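Side-chain contacts in arginyl-tRNA synthetase, putative (Plasmodium falciparum, PDB 5JLD), which probably attaches L-arginine to tRNA(Arg) at the expense of ATP, as a class I aminoacyl-tRNA synthetase: residues K145-G150 and K261-L266; V136-P141 and I268-V273; H151-I156 and Y450-Q455. All coordinates share one frame; numbering follows the deposited sequence.

Interaction 1. Residues K145-G150 and K261-L266; sequences KEMHVG and KLYNIL
The phenol ring of Tyr263 is met obliquely by the thioether end of Met147. The SD of Met147 lies 5.0 Å from the centroid of the Tyr263 ring, 33° off its normal, a Met-aromatic contact. Methyl CE reaches the hydroxyl end, 3.9 Å from Tyr263 OH, and Pro141 and Thr155 also touch the Tyr263 side chain. The other flat group near the contact, the imidazole of His148, stacks with the ring of His151.

CB of Met147 already points toward the helix; the chain runs on extended to SD, and the bend at the last torsion (chi3 62°) turns CE so that it and SD both touch one methyl of Leu262. Met147 CE and Leu262 CD2 are 3.6 Å apart, and Met147 SD is equally close. Leu401 of helix 401-420 packs on both Met147 and Leu262.

His148 to His151 read HVGH, this enzyme's version of the HIGH signature of class I synthetases, and Met147 immediately precedes it. His148 occupies the N-cap position of helix 149-167. The contact therefore packs the run-in to the signature on the last turns of helix 242-265. No hydrogen bond crosses it; the attraction is probably mainly dispersion, with the polarisable sulfur contributing, while Tyr263 OH spends its polarity on Ser139 and Asn176.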
loop_
_atom_site.group_PDB
_atom_site.type_symbol
_atom_site.label_atom_id
_atom_site.label_comp_id
_atom_site.label_asym_id
_atom_site.label_seq_id
_atom_site.Cartn_x
_atom_site.Cartn_y
_atom_site.Cartn_z
ATOM N N LYS A 145 24.848 5.326 -7.343
ATOM C CA LYS A 145 24.859 4.952 -5.937
ATOM C C LYS A 145 24.145 3.638 -5.722
ATOM O O LYS A 145 23.246 3.277 -6.479
ATOM C CB LYS A 145 24.205 6.014 -5.064
ATOM C CG LYS A 145 24.979 7.288 -4.962
ATOM C CD LYS A 145 24.378 8.152 -3.883
ATOM C CE LYS A 145 25.281 9.331 -3.594
ATOM N NZ LYS A 145 24.725 10.209 -2.531
ATOM N N GLU A 146 24.527 2.922 -4.675
ATOM C CA GLU A 146 23.902 1.634 -4.446
ATOM C C GLU A 146 22.488 1.869 -3.934
ATOM O O GLU A 146 22.231 2.784 -3.139
ATOM C CB GLU A 146 24.705 0.768 -3.479
ATOM C CG GLU A 146 25.722 -0.120 -4.171
ATOM C CD GLU A 146 25.192 -0.846 -5.374
ATOM O OE1 GLU A 146 23.983 -1.226 -5.396
ATOM O OE2 GLU A 146 25.960 -0.980 -6.375
ATOM N N MET A 147 21.569 1.058 -4.436
ATOM C CA MET A 147 20.249 0.949 -3.843
ATOM C C MET A 147 20.437 0.303 -2.488
ATOM O O MET A 147 21.172 -0.671 -2.373
ATOM C CB MET A 147 19.309 0.114 -4.712
ATOM C CG MET A 147 18.869 0.775 -6.002
ATOM S SD MET A 147 17.471 -0.082 -6.763
ATOM C CE MET A 147 16.216 0.119 -5.494
ATOM N N HIS A 148 19.783 0.849 -1.464
ATOM C CA HIS A 148 19.843 0.255 -0.128
ATOM C C HIS A 148 18.475 -0.215 0.348
ATOM O O HIS A 148 17.458 0.008 -0.315
ATOM C CB HIS A 148 20.445 1.235 0.884
ATOM C CG HIS A 148 19.739 2.554 0.956
ATOM N ND1 HIS A 148 18.394 2.669 1.245
ATOM C CD2 HIS A 148 20.194 3.817 0.769
ATOM C CE1 HIS A 148 18.055 3.948 1.241
ATOM N NE2 HIS A 148 19.127 4.665 0.953
ATOM N N VAL A 149 18.466 -0.857 1.512
ATOM C CA VAL A 149 17.272 -1.494 2.049
ATOM C C VAL A 149 16.090 -0.524 2.214
ATOM O O VAL A 149 14.930 -0.925 2.077
ATOM C CB VAL A 149 17.596 -2.191 3.397
ATOM C CG1 VAL A 149 17.909 -1.174 4.485
ATOM C CG2 VAL A 149 16.461 -3.093 3.807
ATOM N N GLY A 150 16.375 0.753 2.463
ATOM C CA GLY A 150 15.325 1.762 2.477
ATOM C C GLY A 150 14.632 1.892 1.126
ATOM O O GLY A 150 13.404 1.958 1.052
ATOM N N LYS A 261 17.458 -4.784 -13.068
ATOM C CA LYS A 261 17.596 -6.180 -12.634
ATOM C C LYS A 261 16.807 -6.457 -11.326
ATOM O O LYS A 261 16.003 -7.414 -11.232
ATOM C CB LYS A 261 19.071 -6.539 -12.448
ATOM C CG LYS A 261 19.881 -6.544 -13.741
ATOM C CD LYS A 261 21.373 -6.400 -13.458
ATOM C CE LYS A 261 22.245 -6.945 -14.594
ATOM N NZ LYS A 261 21.583 -6.883 -15.933
ATOM N N LEU A 262 17.022 -5.600 -10.332
ATOM C CA LEU A 262 16.317 -5.713 -9.069
ATOM C C LEU A 262 14.795 -5.606 -9.264
ATOM O O LEU A 262 14.023 -6.459 -8.783
ATOM C CB LEU A 262 16.781 -4.643 -8.087
ATOM C CG LEU A 262 16.013 -4.636 -6.760
ATOM C CD1 LEU A 262 16.291 -5.921 -5.968
ATOM C CD2 LEU A 262 16.331 -3.406 -5.936
ATOM N N TYR A 263 14.369 -4.559 -9.969
ATOM C CA TYR A 263 12.939 -4.316 -10.132
ATOM C C TYR A 263 12.256 -5.525 -10.763
ATOM O O TYR A 263 11.182 -5.938 -10.315
ATOM C CB TYR A 263 12.681 -3.061 -10.968
ATOM C CG TYR A 263 13.024 -1.767 -10.244
ATOM C CD1 TYR A 263 12.614 -1.542 -8.920
ATOM C CD2 TYR A 263 13.778 -0.780 -10.876
ATOM C CE1 TYR A 263 12.941 -0.358 -8.259
ATOM C CE2 TYR A 263 14.107 0.404 -10.232
ATOM C CZ TYR A 263 13.693 0.614 -8.931
ATOM O OH TYR A 263 14.042 1.789 -8.316
ATOM N N ASN A 264 12.857 -6.141 -11.779
ATOM C CA ASN A 264 12.094 -7.241 -12.343
ATOM C C ASN A 264 12.312 -8.573 -11.602
ATOM O O ASN A 264 11.496 -9.470 -11.759
ATOM C CB ASN A 264 12.338 -7.380 -13.852
ATOM C CG ASN A 264 13.670 -7.917 -14.184
ATOM O OD1 ASN A 264 14.030 -9.017 -13.773
ATOM N ND2 ASN A 264 14.416 -7.166 -14.986
ATOM N N ILE A 265 13.368 -8.697 -10.787
ATOM C CA ILE A 265 13.405 -9.797 -9.808
ATOM C C ILE A 265 12.216 -9.679 -8.829
ATOM O O ILE A 265 11.620 -10.681 -8.411
ATOM C CB ILE A 265 14.731 -9.834 -9.000
ATOM C CG1 ILE A 265 15.894 -10.282 -9.879
ATOM C CG2 ILE A 265 14.632 -10.790 -7.825
ATOM C CD1 ILE A 265 17.172 -10.581 -9.104
ATOM N N LEU A 266 11.873 -8.442 -8.480
ATOM C CA LEU A 266 10.722 -8.161 -7.631
ATOM C C LEU A 266 9.368 -8.166 -8.368
ATOM O O LEU A 266 8.310 -8.094 -7.736
ATOM C CB LEU A 266 10.923 -6.806 -6.944
ATOM C CG LEU A 266 12.053 -6.728 -5.916
ATOM C CD1 LEU A 266 12.235 -5.292 -5.419
ATOM C CD2 LEU A 266 11.784 -7.691 -4.748
#

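Interaction 2. Residues V136-P141 and I268-V273; sequences VDFSSP and IKLEYV
Leu270 presses a methyl onto the ring of Phe138. Start at its CB, which already lies 4.1 Å from Phe138 CZ. The next step, CB to CG, takes the crowded position between backbone N and carbonyl carbon, and chi1 (43°) and chi2 (67°) together put CD2 over one face of the phenyl ring. It sits 3.7 Å from the ring centroid, 22° off the normal, a CH-pi contact displaced toward the rim: Phe138 CZ is 3.4 Å from Leu270 CD2, with CE2 only slightly farther. The same methyl also touches Ser139, whose CB is 4.0 Å from Leu270 CD2.

Ile268 approaches Phe138 differently. Its CG2 comes in at the ring edge, near the plane, 4.3 Å from Phe138 CE2, so one ring receives a methyl on a face and another at its edge.

Phe138 follows directly on strand 133-137 of the parallel sheet, and Leu270 leads into the edge strand 271-272. Strand 171-176 lies between these two in the sheet, and its Asn176 touches both Ser139 and Leu270. Helix 149-167 covers the cluster too, with Ser154 on Phe138 and Thr155 and Asp159 on Ile268.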
loop_
_atom_site.group_PDB
_atom_site.type_symbol
_atom_site.label_atom_id
_atom_site.label_comp_id
_atom_site.label_asym_id
_atom_site.label_seq_id
_atom_site.Cartn_x
_atom_site.Cartn_y
_atom_site.Cartn_z
ATOM N N VAL A 136 1.640 7.557 -7.552
ATOM C CA VAL A 136 2.425 7.062 -6.429
ATOM C C VAL A 136 3.918 7.238 -6.733
ATOM O O VAL A 136 4.452 6.708 -7.715
ATOM C CB VAL A 136 2.099 5.575 -6.112
ATOM C CG1 VAL A 136 2.891 5.085 -4.882
ATOM C CG2 VAL A 136 0.582 5.380 -5.897
ATOM N N ASP A 137 4.577 8.006 -5.876
ATOM C CA ASP A 137 5.998 8.333 -5.992
ATOM C C ASP A 137 6.771 7.445 -5.033
ATOM O O ASP A 137 6.656 7.612 -3.824
ATOM C CB ASP A 137 6.203 9.819 -5.674
ATOM C CG ASP A 137 7.635 10.291 -5.859
ATOM O OD1 ASP A 137 8.599 9.547 -5.567
ATOM O OD2 ASP A 137 7.798 11.447 -6.306
ATOM N N PHE A 138 7.540 6.497 -5.562
ATOM C CA PHE A 138 8.228 5.546 -4.707
ATOM C C PHE A 138 9.522 5.006 -5.302
ATOM O O PHE A 138 9.851 5.273 -6.467
ATOM C CB PHE A 138 7.280 4.377 -4.318
ATOM C CG PHE A 138 6.824 3.502 -5.473
ATOM C CD1 PHE A 138 6.059 4.021 -6.520
ATOM C CD2 PHE A 138 7.101 2.133 -5.471
ATOM C CE1 PHE A 138 5.608 3.194 -7.567
ATOM C CE2 PHE A 138 6.655 1.296 -6.507
ATOM C CZ PHE A 138 5.910 1.828 -7.559
ATOM N N SER A 139 10.239 4.271 -4.446
ATOM C CA SER A 139 11.561 3.686 -4.679
ATOM C C SER A 139 12.665 4.742 -4.604
ATOM O O SER A 139 13.427 4.773 -3.646
ATOM C CB SER A 139 11.620 2.946 -6.017
ATOM O OG SER A 139 12.736 2.096 -6.046
ATOM N N SER A 140 12.764 5.588 -5.618
ATOM C CA SER A 140 13.704 6.726 -5.602
ATOM C C SER A 140 15.213 6.393 -5.482
ATOM O O SER A 140 15.918 6.967 -4.647
ATOM C CB SER A 140 13.321 7.671 -4.458
ATOM O OG SER A 140 11.945 7.981 -4.507
ATOM N N PRO A 141 15.735 5.494 -6.326
ATOM C CA PRO A 141 17.182 5.327 -6.195
ATOM C C PRO A 141 17.939 6.531 -6.762
ATOM O O PRO A 141 17.336 7.389 -7.433
ATOM C CB PRO A 141 17.466 4.075 -7.022
ATOM C CG PRO A 141 16.428 4.115 -8.089
ATOM C CD PRO A 141 15.180 4.674 -7.418
ATOM N N ILE A 268 8.233 -5.749 -10.209
ATOM C CA ILE A 268 7.658 -4.427 -9.955
ATOM C C ILE A 268 8.011 -3.449 -11.065
ATOM O O ILE A 268 9.180 -3.163 -11.304
ATOM C CB ILE A 268 8.142 -3.844 -8.610
ATOM C CG1 ILE A 268 7.654 -4.717 -7.446
ATOM C CG2 ILE A 268 7.677 -2.384 -8.453
ATOM C CD1 ILE A 268 8.127 -4.270 -6.095
ATOM N N LYS A 269 7.002 -2.919 -11.738
ATOM C CA LYS A 269 7.269 -1.973 -12.804
ATOM C C LYS A 269 6.926 -0.544 -12.392
ATOM O O LYS A 269 5.919 -0.279 -11.731
ATOM C CB LYS A 269 6.501 -2.376 -14.064
ATOM C CG LYS A 269 6.861 -3.774 -14.542
ATOM C CD LYS A 269 6.418 -4.009 -15.968
ATOM C CE LYS A 269 6.926 -5.347 -16.480
ATOM N NZ LYS A 269 8.391 -5.318 -16.773
ATOM N N LEU A 270 7.792 0.372 -12.801
ATOM C CA LEU A 270 7.605 1.801 -12.584
ATOM C C LEU A 270 8.427 2.667 -13.522
ATOM O O LEU A 270 9.465 2.253 -14.034
ATOM C CB LEU A 270 7.898 2.172 -11.129
ATOM C CG LEU A 270 9.114 1.572 -10.416
ATOM C CD1 LEU A 270 10.402 1.971 -10.903
ATOM C CD2 LEU A 270 9.015 2.097 -8.989
ATOM N N GLU A 271 7.938 3.879 -13.736
ATOM C CA GLU A 271 8.450 4.737 -14.794
ATOM C C GLU A 271 9.493 5.714 -14.277
ATOM O O GLU A 271 9.198 6.531 -13.406
ATOM C CB GLU A 271 7.296 5.514 -15.446
ATOM C CG GLU A 271 7.793 6.608 -16.402
ATOM C CD GLU A 271 6.680 7.427 -17.038
ATOM O OE1 GLU A 271 5.542 7.412 -16.519
ATOM O OE2 GLU A 271 6.953 8.095 -18.064
ATOM N N TYR A 272 10.712 5.639 -14.814
ATOM C CA TYR A 272 11.723 6.652 -14.506
ATOM C C TYR A 272 11.237 8.048 -14.887
ATOM O O TYR A 272 10.973 8.316 -16.051
ATOM C CB TYR A 272 13.050 6.368 -15.229
ATOM C CG TYR A 272 13.764 5.150 -14.718
ATOM C CD1 TYR A 272 14.276 5.120 -13.420
ATOM C CD2 TYR A 272 13.913 4.018 -15.517
ATOM C CE1 TYR A 272 14.931 4.005 -12.935
ATOM C CE2 TYR A 272 14.558 2.884 -15.033
ATOM C CZ TYR A 272 15.078 2.893 -13.745
ATOM O OH TYR A 272 15.733 1.782 -13.257
ATOM N N VAL A 273 11.105 8.917 -13.893
ATOM C CA VAL A 273 10.887 10.343 -14.113
ATOM C C VAL A 273 11.840 11.086 -13.177
ATOM O O VAL A 273 11.467 11.494 -12.082
ATOM C CB VAL A 273 9.415 10.762 -13.852
ATOM C CG1 VAL A 273 9.219 12.227 -14.185
ATOM C CG2 VAL A 273 8.450 9.903 -14.671
#

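Interaction 3. Residues H151-I156 and Y450-Q455; sequences HLRSTI and YFDLKQ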
loop_
_atom_site.group_PDB
_atom_site.type_symbol
_atom_site.label_atom_id
_atom_site.label_comp_id
_atom_site.label_asym_id
_atom_site.label_seq_id
_atom_site.Cartn_x
_atom_site.Cartn_y
_atom_site.Cartn_z
ATOM N N HIS A 151 15.425 1.925 0.052
ATOM C CA HIS A 151 14.883 1.938 -1.306
ATOM C C HIS A 151 14.013 0.708 -1.537
ATOM O O HIS A 151 12.966 0.787 -2.178
ATOM C CB HIS A 151 16.007 1.973 -2.354
ATOM C CG HIS A 151 16.803 3.239 -2.353
ATOM N ND1 HIS A 151 18.175 3.253 -2.491
ATOM C CD2 HIS A 151 16.420 4.535 -2.257
ATOM C CE1 HIS A 151 18.605 4.503 -2.472
ATOM N NE2 HIS A 151 17.563 5.299 -2.325
ATOM N N LEU A 152 14.471 -0.430 -1.027
ATOM C CA LEU A 152 13.734 -1.683 -1.160
ATOM C C LEU A 152 12.368 -1.574 -0.497
ATOM O O LEU A 152 11.338 -1.882 -1.102
ATOM C CB LEU A 152 14.517 -2.838 -0.544
ATOM C CG LEU A 152 13.821 -4.199 -0.576
ATOM C CD1 LEU A 152 13.596 -4.667 -2.004
ATOM C CD2 LEU A 152 14.607 -5.219 0.207
ATOM N N ARG A 153 12.370 -1.136 0.756
ATOM C CA ARG A 153 11.128 -0.949 1.497
ATOM C C ARG A 153 10.174 -0.007 0.763
ATOM O O ARG A 153 8.986 -0.299 0.623
ATOM C CB ARG A 153 11.416 -0.407 2.893
ATOM C CG ARG A 153 10.159 -0.296 3.753
ATOM C CD ARG A 153 10.498 -0.254 5.243
ATOM N NE ARG A 153 9.374 -0.704 6.053
ATOM C CZ ARG A 153 9.319 -0.610 7.376
ATOM N NH1 ARG A 153 10.328 -0.062 8.041
ATOM N NH2 ARG A 153 8.247 -1.060 8.031
ATOM N N SER A 154 10.707 1.119 0.281
ATOM C CA SER A 154 9.884 2.078 -0.446
ATOM C C SER A 154 9.284 1.435 -1.692
ATOM O O SER A 154 8.133 1.703 -2.071
ATOM C CB SER A 154 10.711 3.312 -0.837
ATOM O OG SER A 154 9.928 4.201 -1.606
ATOM N N THR A 155 10.083 0.581 -2.321
ATOM C CA THR A 155 9.708 -0.083 -3.560
ATOM C C THR A 155 8.539 -1.030 -3.297
ATOM O O THR A 155 7.520 -0.993 -4.008
ATOM C CB THR A 155 10.919 -0.840 -4.159
ATOM O OG1 THR A 155 11.983 0.090 -4.390
ATOM C CG2 THR A 155 10.576 -1.533 -5.474
ATOM N N ILE A 156 8.673 -1.829 -2.234
ATOM C CA ILE A 156 7.665 -2.819 -1.816
ATOM C C ILE A 156 6.328 -2.198 -1.382
ATOM O O ILE A 156 5.221 -2.582 -1.865
ATOM C CB ILE A 156 8.237 -3.679 -0.674
ATOM C CG1 ILE A 156 9.436 -4.475 -1.202
ATOM C CG2 ILE A 156 7.173 -4.603 -0.100
ATOM C CD1 ILE A 156 10.272 -5.162 -0.139
ATOM N N TYR A 450 6.135 -9.937 2.340
ATOM C CA TYR A 450 5.189 -10.089 3.454
ATOM C C TYR A 450 5.778 -9.617 4.772
ATOM O O TYR A 450 5.124 -8.889 5.519
ATOM C CB TYR A 450 4.723 -11.543 3.637
ATOM C CG TYR A 450 3.723 -11.659 4.771
ATOM C CD1 TYR A 450 2.391 -11.293 4.582
ATOM C CD2 TYR A 450 4.110 -12.114 6.031
ATOM C CE1 TYR A 450 1.471 -11.379 5.602
ATOM C CE2 TYR A 450 3.192 -12.208 7.071
ATOM C CZ TYR A 450 1.872 -11.842 6.847
ATOM O OH TYR A 450 0.950 -11.922 7.862
ATOM N N PHE A 451 7.015 -10.026 5.050
ATOM C CA PHE A 451 7.618 -9.717 6.336
ATOM C C PHE A 451 7.742 -8.219 6.463
ATOM O O PHE A 451 7.576 -7.680 7.552
ATOM C CB PHE A 451 8.983 -10.375 6.511
ATOM C CG PHE A 451 9.422 -10.482 7.953
ATOM C CD1 PHE A 451 8.865 -11.439 8.799
ATOM C CD2 PHE A 451 10.391 -9.626 8.467
ATOM C CE1 PHE A 451 9.275 -11.549 10.134
ATOM C CE2 PHE A 451 10.806 -9.726 9.793
ATOM C CZ PHE A 451 10.247 -10.688 10.631
ATOM N N ASP A 452 8.014 -7.533 5.357
ATOM C CA ASP A 452 8.042 -6.082 5.472
ATOM C C ASP A 452 6.632 -5.489 5.639
ATOM O O ASP A 452 6.389 -4.693 6.543
ATOM C CB ASP A 452 8.729 -5.445 4.265
ATOM C CG ASP A 452 9.056 -3.982 4.503
ATOM O OD1 ASP A 452 8.092 -3.172 4.584
ATOM O OD2 ASP A 452 10.274 -3.655 4.620
ATOM N N LEU A 453 5.708 -5.865 4.765
ATOM C CA LEU A 453 4.404 -5.202 4.750
ATOM C C LEU A 453 3.555 -5.521 5.984
ATOM O O LEU A 453 2.646 -4.766 6.297
ATOM C CB LEU A 453 3.625 -5.555 3.473
ATOM C CG LEU A 453 4.257 -5.015 2.175
ATOM C CD1 LEU A 453 3.361 -5.275 0.965
ATOM C CD2 LEU A 453 4.574 -3.520 2.297
ATOM N N LYS A 454 3.858 -6.605 6.700
ATOM C CA LYS A 454 3.081 -6.930 7.899
ATOM C C LYS A 454 3.420 -5.974 9.051
ATOM O O LYS A 454 2.631 -5.808 9.972
ATOM C CB LYS A 454 3.305 -8.382 8.328
ATOM C CG LYS A 454 4.635 -8.626 9.035
ATOM C CD LYS A 454 4.647 -9.979 9.708
ATOM C CE LYS A 454 5.890 -10.167 10.563
ATOM N NZ LYS A 454 5.781 -11.387 11.399
ATOM N N GLN A 455 4.591 -5.345 8.992
ATOM C CA GLN A 455 4.992 -4.354 9.994
ATOM C C GLN A 455 4.232 -3.054 9.776
ATOM O O GLN A 455 3.992 -2.674 8.630
ATOM C CB GLN A 455 6.499 -4.060 9.917
ATOM C CG GLN A 455 7.387 -5.224 9.490
ATOM C CD GLN A 455 7.668 -6.199 10.621
ATOM O OE1 GLN A 455 7.477 -5.872 11.793
ATOM N NE2 GLN A 455 8.136 -7.397 10.277
HETATM O O HOH W 1 6.068 -1.625 6.530
#
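Helix 149-167, which opens within the HIGH-type signature of the class I catalytic domain, lies here against the C-terminal end of helix 436-453, and a salt bridge between Arg153 and Asp452 joins them. Arg153 sits two residues beyond the signature's last histidine. With CG anti to the backbone N (chi1 -176°) and the chain extended as far as NE, it crosses the carboxylate at about a right angle, the guanidinium and carboxylate planes being 79° apart. Arg153 NE gives its hydrogen to Asp452 OD1 at 3.1 Å, on the syn side of that oxygen, but the bond is distinctly bent (136°), with the oxygen tilted out of the guanidinium plane and NE slightly out of the carboxylate plane. The aliphatic part of the arginine lies against the carboxylate as well, Arg153 CG being 3.5 Å from Asp452 OD2.

Farther out, NH2 of Arg153 donates to a water at 2.7 Å, lying in the guanidinium plane. That water is 3.1 Å from Asp452 O, to which it may donate, and so can link the two helices, although it has more acceptors near it than protons to give. Gln455 contributes a methylene: its CB is 4.0 Å from Arg153 NH2, while its amide folds back, NE2 bonding to Phe451 O at 2.8 Å.

One turn on, the contact becomes apolar. Ile156 CG2 packs 3.7 Å from Leu453 CD2, and just as near to CG of that leucine.

Both charged groups are buried, and both have further partners: Ser459 O takes a hydrogen bond from Arg153 NH1, and Tyr461 OH bonds to Asp452 OD2. Mutual charge compensation, helped by these neutral groups and the water, probably makes the ion pair tolerable inside the protein, and the bonds on NE, NH1 and NH2 together probably hold the guanidinium in its orientation.

The three contacts gather round the start of helix 149-167: interactions 1 and 2 have centres about 11 Å apart, 1 and 3 about 12 Å, and 2 and 3 about 15 Å. Along the chain, interaction 1 is nested inside the loop closed by interaction 2, whereas interaction 3 alternates with both. Ser139 joins all three, its OG lying 2.6 Å from Tyr263 OH and 2.7 Å from Thr155 OG1, probable hydrogen bonds. Leu266 packs on Leu152 besides. Strand 133-137, helix 149-167 and helix 242-265 with its following strand thus pack together within the catalytic domain, and interaction 3 ties helix 436-453 to them.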